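Local coordinates for protein cysteine protease S273R (African swine fever virus pig/Kenya/KEN-50/1950, PDB 6LJ9) that is a cysteine protease that probably matures the viral pp220 and pp62 polyproteins into core-shell proteins and dampens host innate immune signalling, at residues S2-I7 with Y263-H268; Q126-K131 with K205-K210; G233-F238 with T255-E260. All blocks are in the same frame, centred on the assembly; numbering follows the deposited sequence.

Overall arrangement
Interactions 1 and 3 lie side by side, with centres 9 Å apart, and share helix 259-269 of the catalytic domain. They meet through Phe265, whose CE2 is 3.6 Å from Phe238 CA, and through Ile3, whose CD1 is 3.6 Å from Ile257 CG1. Interaction 3 is the nearer to the active site: the Tyr235 side chain is about 5 Å from that of Cys232, the assigned nucleophile, whereas that of Phe265 in interaction 1 is about 11 Å from it. Interaction 2 stands apart, on the opposite side of the chain's centre from interaction 1, its centre 32 Å from that of interaction 1 and 29 Å from that of interaction 3, and lies away from the annotated active-site and substrate-binding residues.

Interaction 1 of 3, residues S2-I7 with Y263-H268; sequences SILEKI and YKFRTH
Leu4 CD1 lies over one face of the His268 imidazole, 4.3 Å from the ring centroid and 16° off the normal, a CH-pi contact shifted toward the rim; Thr267 OG1 is in the plane of the same ring, at its edge. A short, weakly bonded N-terminal helix thereby packs on helix 259-269 of the Ulp1-type protease domain, joining the two ends of the chain. The Phe265 ring is met obliquely by two methyl groups. Leu4 CD1 approaches Phe265 CD1 at 3.6 Å, and Ile7 CD1, from a side chain crossing at about a right angle, reaches Phe265 CE1 at 3.6 Å.

Leu4 touches all three partners on helix 259-269. Its CG is anti to the backbone N (chi1 -162°), 3.9 Å from His268 CE1; the two side chains meet tip to tip. Leu4 CD2 touches Lys264 CB at 3.9 Å. His268 ND1 is hydrogen-bonded to Ser9 OG, which helps fix the rotation of the imidazole. Phe238 of helix 232-244 completes the apolar cluster by touching Leu4 and Ile7 and meeting Phe265 edge-to-face. Within helix 259-269, Lys264 O accepts from both the backbone N and the hydroxyl of Thr267, the OG1 bond being 2.6 Å long.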
loop_
_atom_site.group_PDB
_atom_site.type_symbol
_atom_site.label_atom_id
_atom_site.label_comp_id
_atom_site.label_asym_id
_atom_site.label_seq_id
_atom_site.Cartn_x
_atom_site.Cartn_y
_atom_site.Cartn_z
ATOM N N SER B 2 -13.971 8.274 18.356
ATOM C CA SER B 2 -13.123 9.285 17.735
ATOM C C SER B 2 -12.020 8.642 16.900
ATOM O O SER B 2 -12.040 8.706 15.671
ATOM C CB SER B 2 -12.509 10.198 18.797
ATOM O OG SER B 2 -13.514 10.914 19.495
ATOM N N ILE B 3 -11.055 8.022 17.584
ATOM C CA ILE B 3 -9.948 7.372 16.896
ATOM C C ILE B 3 -10.414 6.151 16.114
ATOM O O ILE B 3 -9.750 5.741 15.155
ATOM C CB ILE B 3 -8.853 6.999 17.911
ATOM C CG1 ILE B 3 -8.648 8.150 18.896
ATOM C CG2 ILE B 3 -7.545 6.677 17.202
ATOM C CD1 ILE B 3 -8.139 7.715 20.245
ATOM N N LEU B 4 -11.545 5.557 16.498
ATOM C CA LEU B 4 -12.098 4.457 15.715
ATOM C C LEU B 4 -12.562 4.933 14.345
ATOM O O LEU B 4 -12.538 4.161 13.380
ATOM C CB LEU B 4 -13.249 3.797 16.475
ATOM C CG LEU B 4 -13.649 2.392 16.019
ATOM C CD1 LEU B 4 -12.464 1.447 16.130
ATOM C CD2 LEU B 4 -14.826 1.875 16.830
ATOM N N GLU B 5 -12.979 6.199 14.239
ATOM C CA GLU B 5 -13.303 6.776 12.940
ATOM C C GLU B 5 -12.063 7.009 12.087
ATOM O O GLU B 5 -12.177 7.086 10.859
ATOM C CB GLU B 5 -14.053 8.097 13.117
ATOM C CG GLU B 5 -15.386 7.987 13.836
ATOM C CD GLU B 5 -16.104 9.321 13.921
ATOM O OE1 GLU B 5 -15.619 10.299 13.311
ATOM O OE2 GLU B 5 -17.152 9.393 14.595
ATOM N N LYS B 6 -10.887 7.123 12.708
ATOM C CA LYS B 6 -9.667 7.395 11.953
ATOM C C LYS B 6 -9.317 6.237 11.025
ATOM O O LYS B 6 -9.068 6.438 9.831
ATOM C CB LYS B 6 -8.507 7.681 12.906
ATOM C CG LYS B 6 -8.353 9.136 13.310
ATOM C CD LYS B 6 -7.056 9.341 14.078
ATOM C CE LYS B 6 -6.731 10.816 14.243
ATOM N NZ LYS B 6 -5.404 11.015 14.888
ATOM N N ILE B 7 -9.286 5.016 11.560
ATOM C CA ILE B 7 -8.852 3.850 10.797
ATOM C C ILE B 7 -9.892 3.505 9.739
ATOM O O ILE B 7 -11.001 4.053 9.737
ATOM C CB ILE B 7 -8.573 2.649 11.721
ATOM C CG1 ILE B 7 -9.869 2.141 12.358
ATOM C CG2 ILE B 7 -7.561 3.031 12.794
ATOM C CD1 ILE B 7 -9.660 0.993 13.323
ATOM N N TYR B 263 -13.891 -2.038 22.896
ATOM C CA TYR B 263 -14.995 -2.991 22.857
ATOM C C TYR B 263 -15.794 -2.843 21.570
ATOM O O TYR B 263 -16.256 -3.838 21.000
ATOM C CB TYR B 263 -15.898 -2.810 24.075
ATOM C CG TYR B 263 -17.032 -3.809 24.135
ATOM C CD1 TYR B 263 -16.814 -5.111 24.569
ATOM C CD2 TYR B 263 -18.320 -3.453 23.757
ATOM C CE1 TYR B 263 -17.845 -6.028 24.625
ATOM C CE2 TYR B 263 -19.359 -4.364 23.810
ATOM C CZ TYR B 263 -19.115 -5.651 24.245
ATOM O OH TYR B 263 -20.144 -6.563 24.300
ATOM N N LYS B 264 -15.967 -1.606 21.097
ATOM C CA LYS B 264 -16.603 -1.394 19.802
ATOM C C LYS B 264 -15.715 -1.875 18.662
ATOM O O LYS B 264 -16.222 -2.229 17.592
ATOM C CB LYS B 264 -16.949 0.083 19.618
ATOM C CG LYS B 264 -18.028 0.596 20.559
ATOM C CD LYS B 264 -18.290 2.077 20.336
ATOM C CE LYS B 264 -19.394 2.587 21.247
ATOM N NZ LYS B 264 -19.613 4.051 21.089
ATOM N N PHE B 265 -14.397 -1.896 18.873
ATOM C CA PHE B 265 -13.485 -2.395 17.852
ATOM C C PHE B 265 -13.634 -3.896 17.634
ATOM O O PHE B 265 -13.211 -4.402 16.588
ATOM C CB PHE B 265 -12.041 -2.053 18.227
ATOM C CG PHE B 265 -11.036 -2.419 17.173
ATOM C CD1 PHE B 265 -11.104 -1.854 15.909
ATOM C CD2 PHE B 265 -10.019 -3.318 17.445
ATOM C CE1 PHE B 265 -10.182 -2.186 14.935
ATOM C CE2 PHE B 265 -9.093 -3.652 16.475
ATOM C CZ PHE B 265 -9.175 -3.085 15.219
ATOM N N ARG B 266 -14.225 -4.614 18.594
ATOM C CA ARG B 266 -14.508 -6.030 18.391
ATOM C C ARG B 266 -15.448 -6.248 17.213
ATOM O O ARG B 266 -15.333 -7.255 16.505
ATOM C CB ARG B 266 -15.106 -6.636 19.662
ATOM C CG ARG B 266 -14.147 -6.722 20.837
ATOM C CD ARG B 266 -14.865 -7.213 22.086
ATOM N NE ARG B 266 -13.951 -7.435 23.203
ATOM C CZ ARG B 266 -13.440 -8.619 23.526
ATOM N NH1 ARG B 266 -13.756 -9.694 22.817
ATOM N NH2 ARG B 266 -12.618 -8.729 24.560
ATOM N N THR B 267 -16.380 -5.318 16.987
ATOM C CA THR B 267 -17.276 -5.419 15.842
ATOM C C THR B 267 -16.554 -5.165 14.525
ATOM O O THR B 267 -17.066 -5.546 13.466
ATOM C CB THR B 267 -18.445 -4.443 15.993
ATOM O OG1 THR B 267 -17.970 -3.097 15.866
ATOM C CG2 THR B 267 -19.108 -4.614 17.353
ATOM N N HIS B 268 -15.384 -4.527 14.566
ATOM C CA HIS B 268 -14.558 -4.362 13.377
ATOM C C HIS B 268 -13.666 -5.565 13.107
ATOM O O HIS B 268 -13.148 -5.697 11.992
ATOM C CB HIS B 268 -13.677 -3.114 13.505
ATOM C CG HIS B 268 -14.440 -1.825 13.497
ATOM N ND1 HIS B 268 -14.019 -0.719 12.790
ATOM C CD2 HIS B 268 -15.587 -1.462 14.116
ATOM C CE1 HIS B 268 -14.879 0.268 12.969
ATOM N NE2 HIS B 268 -15.839 -0.157 13.770
#

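Interaction 2 of 3, residues Q126-K131 with K205-K210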
loop_
_atom_site.group_PDB
_atom_site.type_symbol
_atom_site.label_atom_id
_atom_site.label_comp_id
_atom_site.label_asym_id
_atom_site.label_seq_id
_atom_site.Cartn_x
_atom_site.Cartn_y
_atom_site.Cartn_z
ATOM N N GLN B 126 14.307 -18.434 12.534
ATOM C CA GLN B 126 13.852 -17.141 13.017
ATOM C C GLN B 126 13.535 -16.226 11.843
ATOM O O GLN B 126 13.889 -16.500 10.693
ATOM C CB GLN B 126 14.910 -16.495 13.918
ATOM C CG GLN B 126 15.253 -17.297 15.153
ATOM C CD GLN B 126 16.453 -16.734 15.882
ATOM O OE1 GLN B 126 17.253 -15.998 15.306
ATOM N NE2 GLN B 126 16.583 -17.074 17.156
ATOM N N VAL B 127 12.863 -15.126 12.149
ATOM C CA VAL B 127 12.563 -14.121 11.141
ATOM C C VAL B 127 13.750 -13.176 11.020
ATOM O O VAL B 127 14.409 -12.842 12.013
ATOM C CB VAL B 127 11.263 -13.370 11.490
ATOM C CG1 VAL B 127 11.462 -12.428 12.675
ATOM C CG2 VAL B 127 10.734 -12.623 10.280
ATOM N N ASP B 128 14.055 -12.771 9.791
ATOM C CA ASP B 128 15.121 -11.815 9.509
ATOM C C ASP B 128 14.468 -10.582 8.902
ATOM O O ASP B 128 13.967 -10.632 7.774
ATOM C CB ASP B 128 16.167 -12.421 8.573
ATOM C CG ASP B 128 17.440 -11.591 8.492
ATOM O OD1 ASP B 128 17.368 -10.356 8.654
ATOM O OD2 ASP B 128 18.518 -12.180 8.260
HETATM N N MSE B 129 14.469 -9.482 9.651
HETATM C CA MSE B 129 13.749 -8.274 9.256
HETATM C C MSE B 129 14.265 -7.702 7.940
HETATM O O MSE B 129 13.514 -7.077 7.192
HETATM C CB MSE B 129 13.836 -7.218 10.359
HETATM C CG MSE B 129 12.651 -6.267 10.393
HETATM SE SE MSE B 129 10.954 -7.214 10.561
HETATM C CE MSE B 129 11.309 -8.180 12.217
ATOM N N VAL B 130 15.552 -7.920 7.660
ATOM C CA VAL B 130 16.104 -7.516 6.370
ATOM C C VAL B 130 15.524 -8.374 5.253
ATOM O O VAL B 130 15.136 -7.863 4.196
ATOM C CB VAL B 130 17.641 -7.586 6.396
ATOM C CG1 VAL B 130 18.208 -7.293 5.015
ATOM C CG2 VAL B 130 18.194 -6.611 7.418
ATOM N N LYS B 131 15.458 -9.691 5.465
ATOM C CA LYS B 131 14.835 -10.562 4.473
ATOM C C LYS B 131 13.343 -10.276 4.349
ATOM O O LYS B 131 12.759 -10.474 3.278
ATOM C CB LYS B 131 15.074 -12.031 4.830
ATOM C CG LYS B 131 16.540 -12.425 4.956
ATOM C CD LYS B 131 16.689 -13.873 5.408
ATOM C CE LYS B 131 16.662 -14.843 4.240
ATOM N NZ LYS B 131 17.957 -14.841 3.508
ATOM N N LYS B 205 17.054 -4.068 15.459
ATOM C CA LYS B 205 17.628 -2.761 15.155
ATOM C C LYS B 205 18.981 -2.892 14.463
ATOM O O LYS B 205 19.262 -2.170 13.500
ATOM C CB LYS B 205 17.756 -1.934 16.433
ATOM C CG LYS B 205 18.427 -0.584 16.237
ATOM C CD LYS B 205 18.515 0.184 17.546
ATOM C CE LYS B 205 19.294 1.477 17.375
ATOM N NZ LYS B 205 19.376 2.242 18.651
ATOM N N GLN B 206 19.831 -3.807 14.938
ATOM C CA GLN B 206 21.128 -4.005 14.298
ATOM C C GLN B 206 20.969 -4.531 12.878
ATOM O O GLN B 206 21.727 -4.151 11.977
ATOM C CB GLN B 206 21.990 -4.955 15.127
ATOM C CG GLN B 206 22.559 -4.327 16.381
ATOM C CD GLN B 206 23.449 -3.139 16.084
ATOM O OE1 GLN B 206 24.270 -3.177 15.167
ATOM N NE2 GLN B 206 23.286 -2.069 16.855
ATOM N N GLN B 207 19.992 -5.414 12.661
ATOM C CA GLN B 207 19.724 -5.905 11.314
ATOM C C GLN B 207 19.283 -4.770 10.398
ATOM O O GLN B 207 19.809 -4.609 9.291
ATOM C CB GLN B 207 18.662 -7.005 11.357
ATOM C CG GLN B 207 19.120 -8.295 12.015
ATOM C CD GLN B 207 18.058 -9.377 11.978
ATOM O OE1 GLN B 207 16.866 -9.090 11.855
ATOM N NE2 GLN B 207 18.486 -10.629 12.080
ATOM N N LEU B 208 18.323 -3.963 10.853
ATOM C CA LEU B 208 17.805 -2.885 10.016
ATOM C C LEU B 208 18.830 -1.777 9.815
ATOM O O LEU B 208 18.773 -1.059 8.810
ATOM C CB LEU B 208 16.520 -2.323 10.623
ATOM C CG LEU B 208 15.326 -3.279 10.592
ATOM C CD1 LEU B 208 14.098 -2.631 11.207
ATOM C CD2 LEU B 208 15.045 -3.727 9.165
ATOM N N LEU B 209 19.773 -1.619 10.748
ATOM C CA LEU B 209 20.838 -0.639 10.572
ATOM C C LEU B 209 21.789 -1.001 9.439
ATOM O O LEU B 209 22.632 -0.173 9.077
ATOM C CB LEU B 209 21.625 -0.473 11.872
ATOM C CG LEU B 209 21.041 0.489 12.908
ATOM C CD1 LEU B 209 21.865 0.467 14.185
ATOM C CD2 LEU B 209 20.964 1.898 12.342
ATOM N N LYS B 210 21.681 -2.211 8.883
ATOM C CA LYS B 210 22.496 -2.605 7.740
ATOM C C LYS B 210 21.922 -2.113 6.415
ATOM O O LYS B 210 22.669 -2.005 5.436
ATOM C CB LYS B 210 22.650 -4.131 7.701
ATOM C CG LYS B 210 23.346 -4.737 8.920
ATOM C CD LYS B 210 23.494 -6.242 8.766
ATOM C CE LYS B 210 22.125 -6.919 8.692
ATOM N NZ LYS B 210 22.195 -8.330 8.246
#
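Gln207 reaches from helix 195-208 to the start of helix 129-134, where it meets Asp128, Met129 and Val130. Its CB rests against Val130 CG2 at 4.0 Å. CG is anti to the carbonyl carbon (chi1 -69°), and the extended chain beyond it carries the amide to Asp128, where CD is 3.5 Å from Asp128 OD1. Amide and carboxylate planes are only 17° apart, although the two side chains cross obliquely. At the tip, Gln207 OE1 accepts from Met129 N at 3.3 Å with an N-H...O angle of 154°, the donor standing well above the carbonyl plane. NE2 lies near the Asp128 carboxylate without a hydrogen bond to it.

Asp128 is the N-cap of helix 129-134: its OD1 accepts from Val130 N at 3.2 Å. Beside these polar groups, Met129, present as selenomethionine, sets CG against Leu208 CD2 at 3.7 Å before its bent chain turns toward Trp200 and Val204 of helix 195-208. Leu208 also packs on Trp181 and Val215, which ties the contact to the central sheet. Val130 CG2 presses close to Gln207 O, 3.2 Å away, and also touches Lys210 CE.

Lys210 NZ, 5.3 Å from Asp128 OD1, is not in contact with it, though its positive charge would probably steady the carboxylate somewhat. Gln207 OE1 and Asp128 OD1 face each other as two acceptors 3.5 Å apart, with no bond between them. Each is held by its own backbone N-H, from Met129 and Val130 respectively, which probably offsets their repulsion.

Interaction 3 of 3, residues G233-F238 with T255-E260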
loop_
_atom_site.group_PDB
_atom_site.type_symbol
_atom_site.label_atom_id
_atom_site.label_comp_id
_atom_site.label_asym_id
_atom_site.label_seq_id
_atom_site.Cartn_x
_atom_site.Cartn_y
_atom_site.Cartn_z
ATOM N N GLY B 233 -6.447 -7.845 24.198
ATOM C CA GLY B 233 -6.439 -8.397 22.866
ATOM C C GLY B 233 -6.845 -7.375 21.820
ATOM O O GLY B 233 -6.099 -7.090 20.878
ATOM N N PRO B 234 -8.053 -6.814 21.959
ATOM C CA PRO B 234 -8.456 -5.733 21.042
ATOM C C PRO B 234 -7.510 -4.544 21.051
ATOM O O PRO B 234 -7.317 -3.910 20.006
ATOM C CB PRO B 234 -9.850 -5.352 21.553
ATOM C CG PRO B 234 -10.367 -6.602 22.168
ATOM C CD PRO B 234 -9.177 -7.273 22.793
ATOM N N TYR B 235 -6.923 -4.215 22.205
ATOM C CA TYR B 235 -5.957 -3.120 22.257
ATOM C C TYR B 235 -4.755 -3.406 21.367
ATOM O O TYR B 235 -4.307 -2.537 20.609
ATOM C CB TYR B 235 -5.503 -2.883 23.699
ATOM C CG TYR B 235 -6.253 -1.792 24.432
ATOM C CD1 TYR B 235 -6.031 -0.453 24.140
ATOM C CD2 TYR B 235 -7.162 -2.101 25.434
ATOM C CE1 TYR B 235 -6.706 0.546 24.815
ATOM C CE2 TYR B 235 -7.841 -1.111 26.113
ATOM C CZ TYR B 235 -7.610 0.210 25.801
ATOM O OH TYR B 235 -8.286 1.198 26.478
ATOM N N SER B 236 -4.217 -4.626 21.446
ATOM C CA SER B 236 -3.021 -4.961 20.679
ATOM C C SER B 236 -3.310 -4.989 19.183
ATOM O O SER B 236 -2.488 -4.537 18.377
ATOM C CB SER B 236 -2.462 -6.306 21.139
ATOM O OG SER B 236 -2.222 -6.308 22.535
ATOM N N LEU B 237 -4.471 -5.518 18.793
ATOM C CA LEU B 237 -4.823 -5.556 17.379
ATOM C C LEU B 237 -5.115 -4.162 16.841
ATOM O O LEU B 237 -4.789 -3.853 15.690
ATOM C CB LEU B 237 -6.023 -6.477 17.161
ATOM C CG LEU B 237 -5.751 -7.981 17.192
ATOM C CD1 LEU B 237 -7.054 -8.748 17.082
ATOM C CD2 LEU B 237 -4.807 -8.372 16.068
ATOM N N PHE B 238 -5.731 -3.303 17.659
ATOM C CA PHE B 238 -6.053 -1.954 17.208
ATOM C C PHE B 238 -4.793 -1.131 16.975
ATOM O O PHE B 238 -4.749 -0.301 16.060
ATOM C CB PHE B 238 -6.962 -1.258 18.221
ATOM C CG PHE B 238 -7.283 0.169 17.871
ATOM C CD1 PHE B 238 -8.300 0.463 16.979
ATOM C CD2 PHE B 238 -6.572 1.215 18.436
ATOM C CE1 PHE B 238 -8.600 1.774 16.654
ATOM C CE2 PHE B 238 -6.867 2.528 18.115
ATOM C CZ PHE B 238 -7.883 2.806 17.223
ATOM N N THR B 255 -2.451 10.546 24.184
ATOM C CA THR B 255 -3.901 10.578 24.325
ATOM C C THR B 255 -4.408 9.193 24.700
ATOM O O THR B 255 -4.012 8.195 24.086
ATOM C CB THR B 255 -4.572 11.053 23.034
ATOM O OG1 THR B 255 -4.002 12.306 22.633
ATOM C CG2 THR B 255 -6.066 11.232 23.249
ATOM N N ARG B 256 -5.285 9.135 25.699
ATOM C CA ARG B 256 -5.776 7.858 26.194
ATOM C C ARG B 256 -6.836 7.286 25.259
ATOM O O ARG B 256 -7.645 8.017 24.681
ATOM C CB ARG B 256 -6.351 8.012 27.603
ATOM C CG ARG B 256 -6.825 6.699 28.207
ATOM C CD ARG B 256 -7.388 6.857 29.609
ATOM N NE ARG B 256 -7.803 5.564 30.147
ATOM C CZ ARG B 256 -9.016 5.043 29.989
ATOM N NH1 ARG B 256 -9.942 5.710 29.315
ATOM N NH2 ARG B 256 -9.305 3.858 30.505
ATOM N N ILE B 257 -6.819 5.963 25.110
ATOM C CA ILE B 257 -7.787 5.231 24.305
ATOM C C ILE B 257 -8.581 4.334 25.245
ATOM O O ILE B 257 -8.004 3.492 25.946
ATOM C CB ILE B 257 -7.102 4.417 23.197
ATOM C CG1 ILE B 257 -6.324 5.350 22.265
ATOM C CG2 ILE B 257 -8.123 3.620 22.412
ATOM C CD1 ILE B 257 -5.610 4.640 21.141
ATOM N N THR B 258 -9.898 4.515 25.260
ATOM C CA THR B 258 -10.752 3.904 26.268
ATOM C C THR B 258 -11.064 2.448 25.931
ATOM O O THR B 258 -10.967 2.007 24.781
ATOM C CB THR B 258 -12.056 4.689 26.409
ATOM O OG1 THR B 258 -12.837 4.540 25.216
ATOM C CG2 THR B 258 -11.767 6.168 26.625
ATOM N N ASP B 259 -11.448 1.697 26.970
ATOM C CA ASP B 259 -11.904 0.326 26.771
ATOM C C ASP B 259 -13.219 0.285 26.002
ATOM O O ASP B 259 -13.494 -0.692 25.295
ATOM C CB ASP B 259 -12.059 -0.384 28.117
ATOM C CG ASP B 259 -10.763 -0.432 28.908
ATOM O OD1 ASP B 259 -10.413 0.584 29.546
ATOM O OD2 ASP B 259 -10.098 -1.490 28.897
ATOM N N GLU B 260 -14.042 1.328 26.132
ATOM C CA GLU B 260 -15.283 1.398 25.368
ATOM C C GLU B 260 -15.010 1.432 23.871
ATOM O O GLU B 260 -15.674 0.737 23.094
ATOM C CB GLU B 260 -16.089 2.623 25.792
ATOM C CG GLU B 260 -17.370 2.831 25.008
ATOM C CD GLU B 260 -18.011 4.173 25.297
ATOM O OE1 GLU B 260 -17.324 5.048 25.867
ATOM O OE2 GLU B 260 -19.199 4.355 24.956
#
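Tyr235 OH donates to Ile257 O, linking helix 232-244 to the loop that leads into helix 259-269 of this Ulp1-like catalytic domain. The modelled separation of 2.4 Å is very short, so its exact value is doubtful, but the acceptor lies at the ring edge, near its plane. Also at the edge is Asp259 OD2, 3.6 Å from Tyr235 CE2, with the carboxylate turned 80° from the ring. Tyr235 and Ile257 run alongside one another, pointing opposite ways, with Ile257 CG2 4.2 Å from Tyr235 CE1. Ile257 CD1 reaches the second aromatic ring at Phe238 CE2, 3.9 Å away; Phe238 CG, anti to its backbone N (chi1 177°), starts the ring off toward Ile257.

Further bonds hold this first shell in place. Asp259 is gripped by Ser228 OG at OD2 and by the backbone N of Arg227 at OD1, and OD1 also forms a salt bridge with Arg256 NH2 at 3.6 Å. Ile257 N is bonded to His225 ND1. Asp259 and Tyr235 both touch Gln226, so the contact borders this predicted substrate-binding residue. Helix 232-244 begins at Cys232, the assigned nucleophile, with Tyr235 one turn on. Thr258 caps helix 259-269 through its OG1, hydrogen-bonded to Glu261 N.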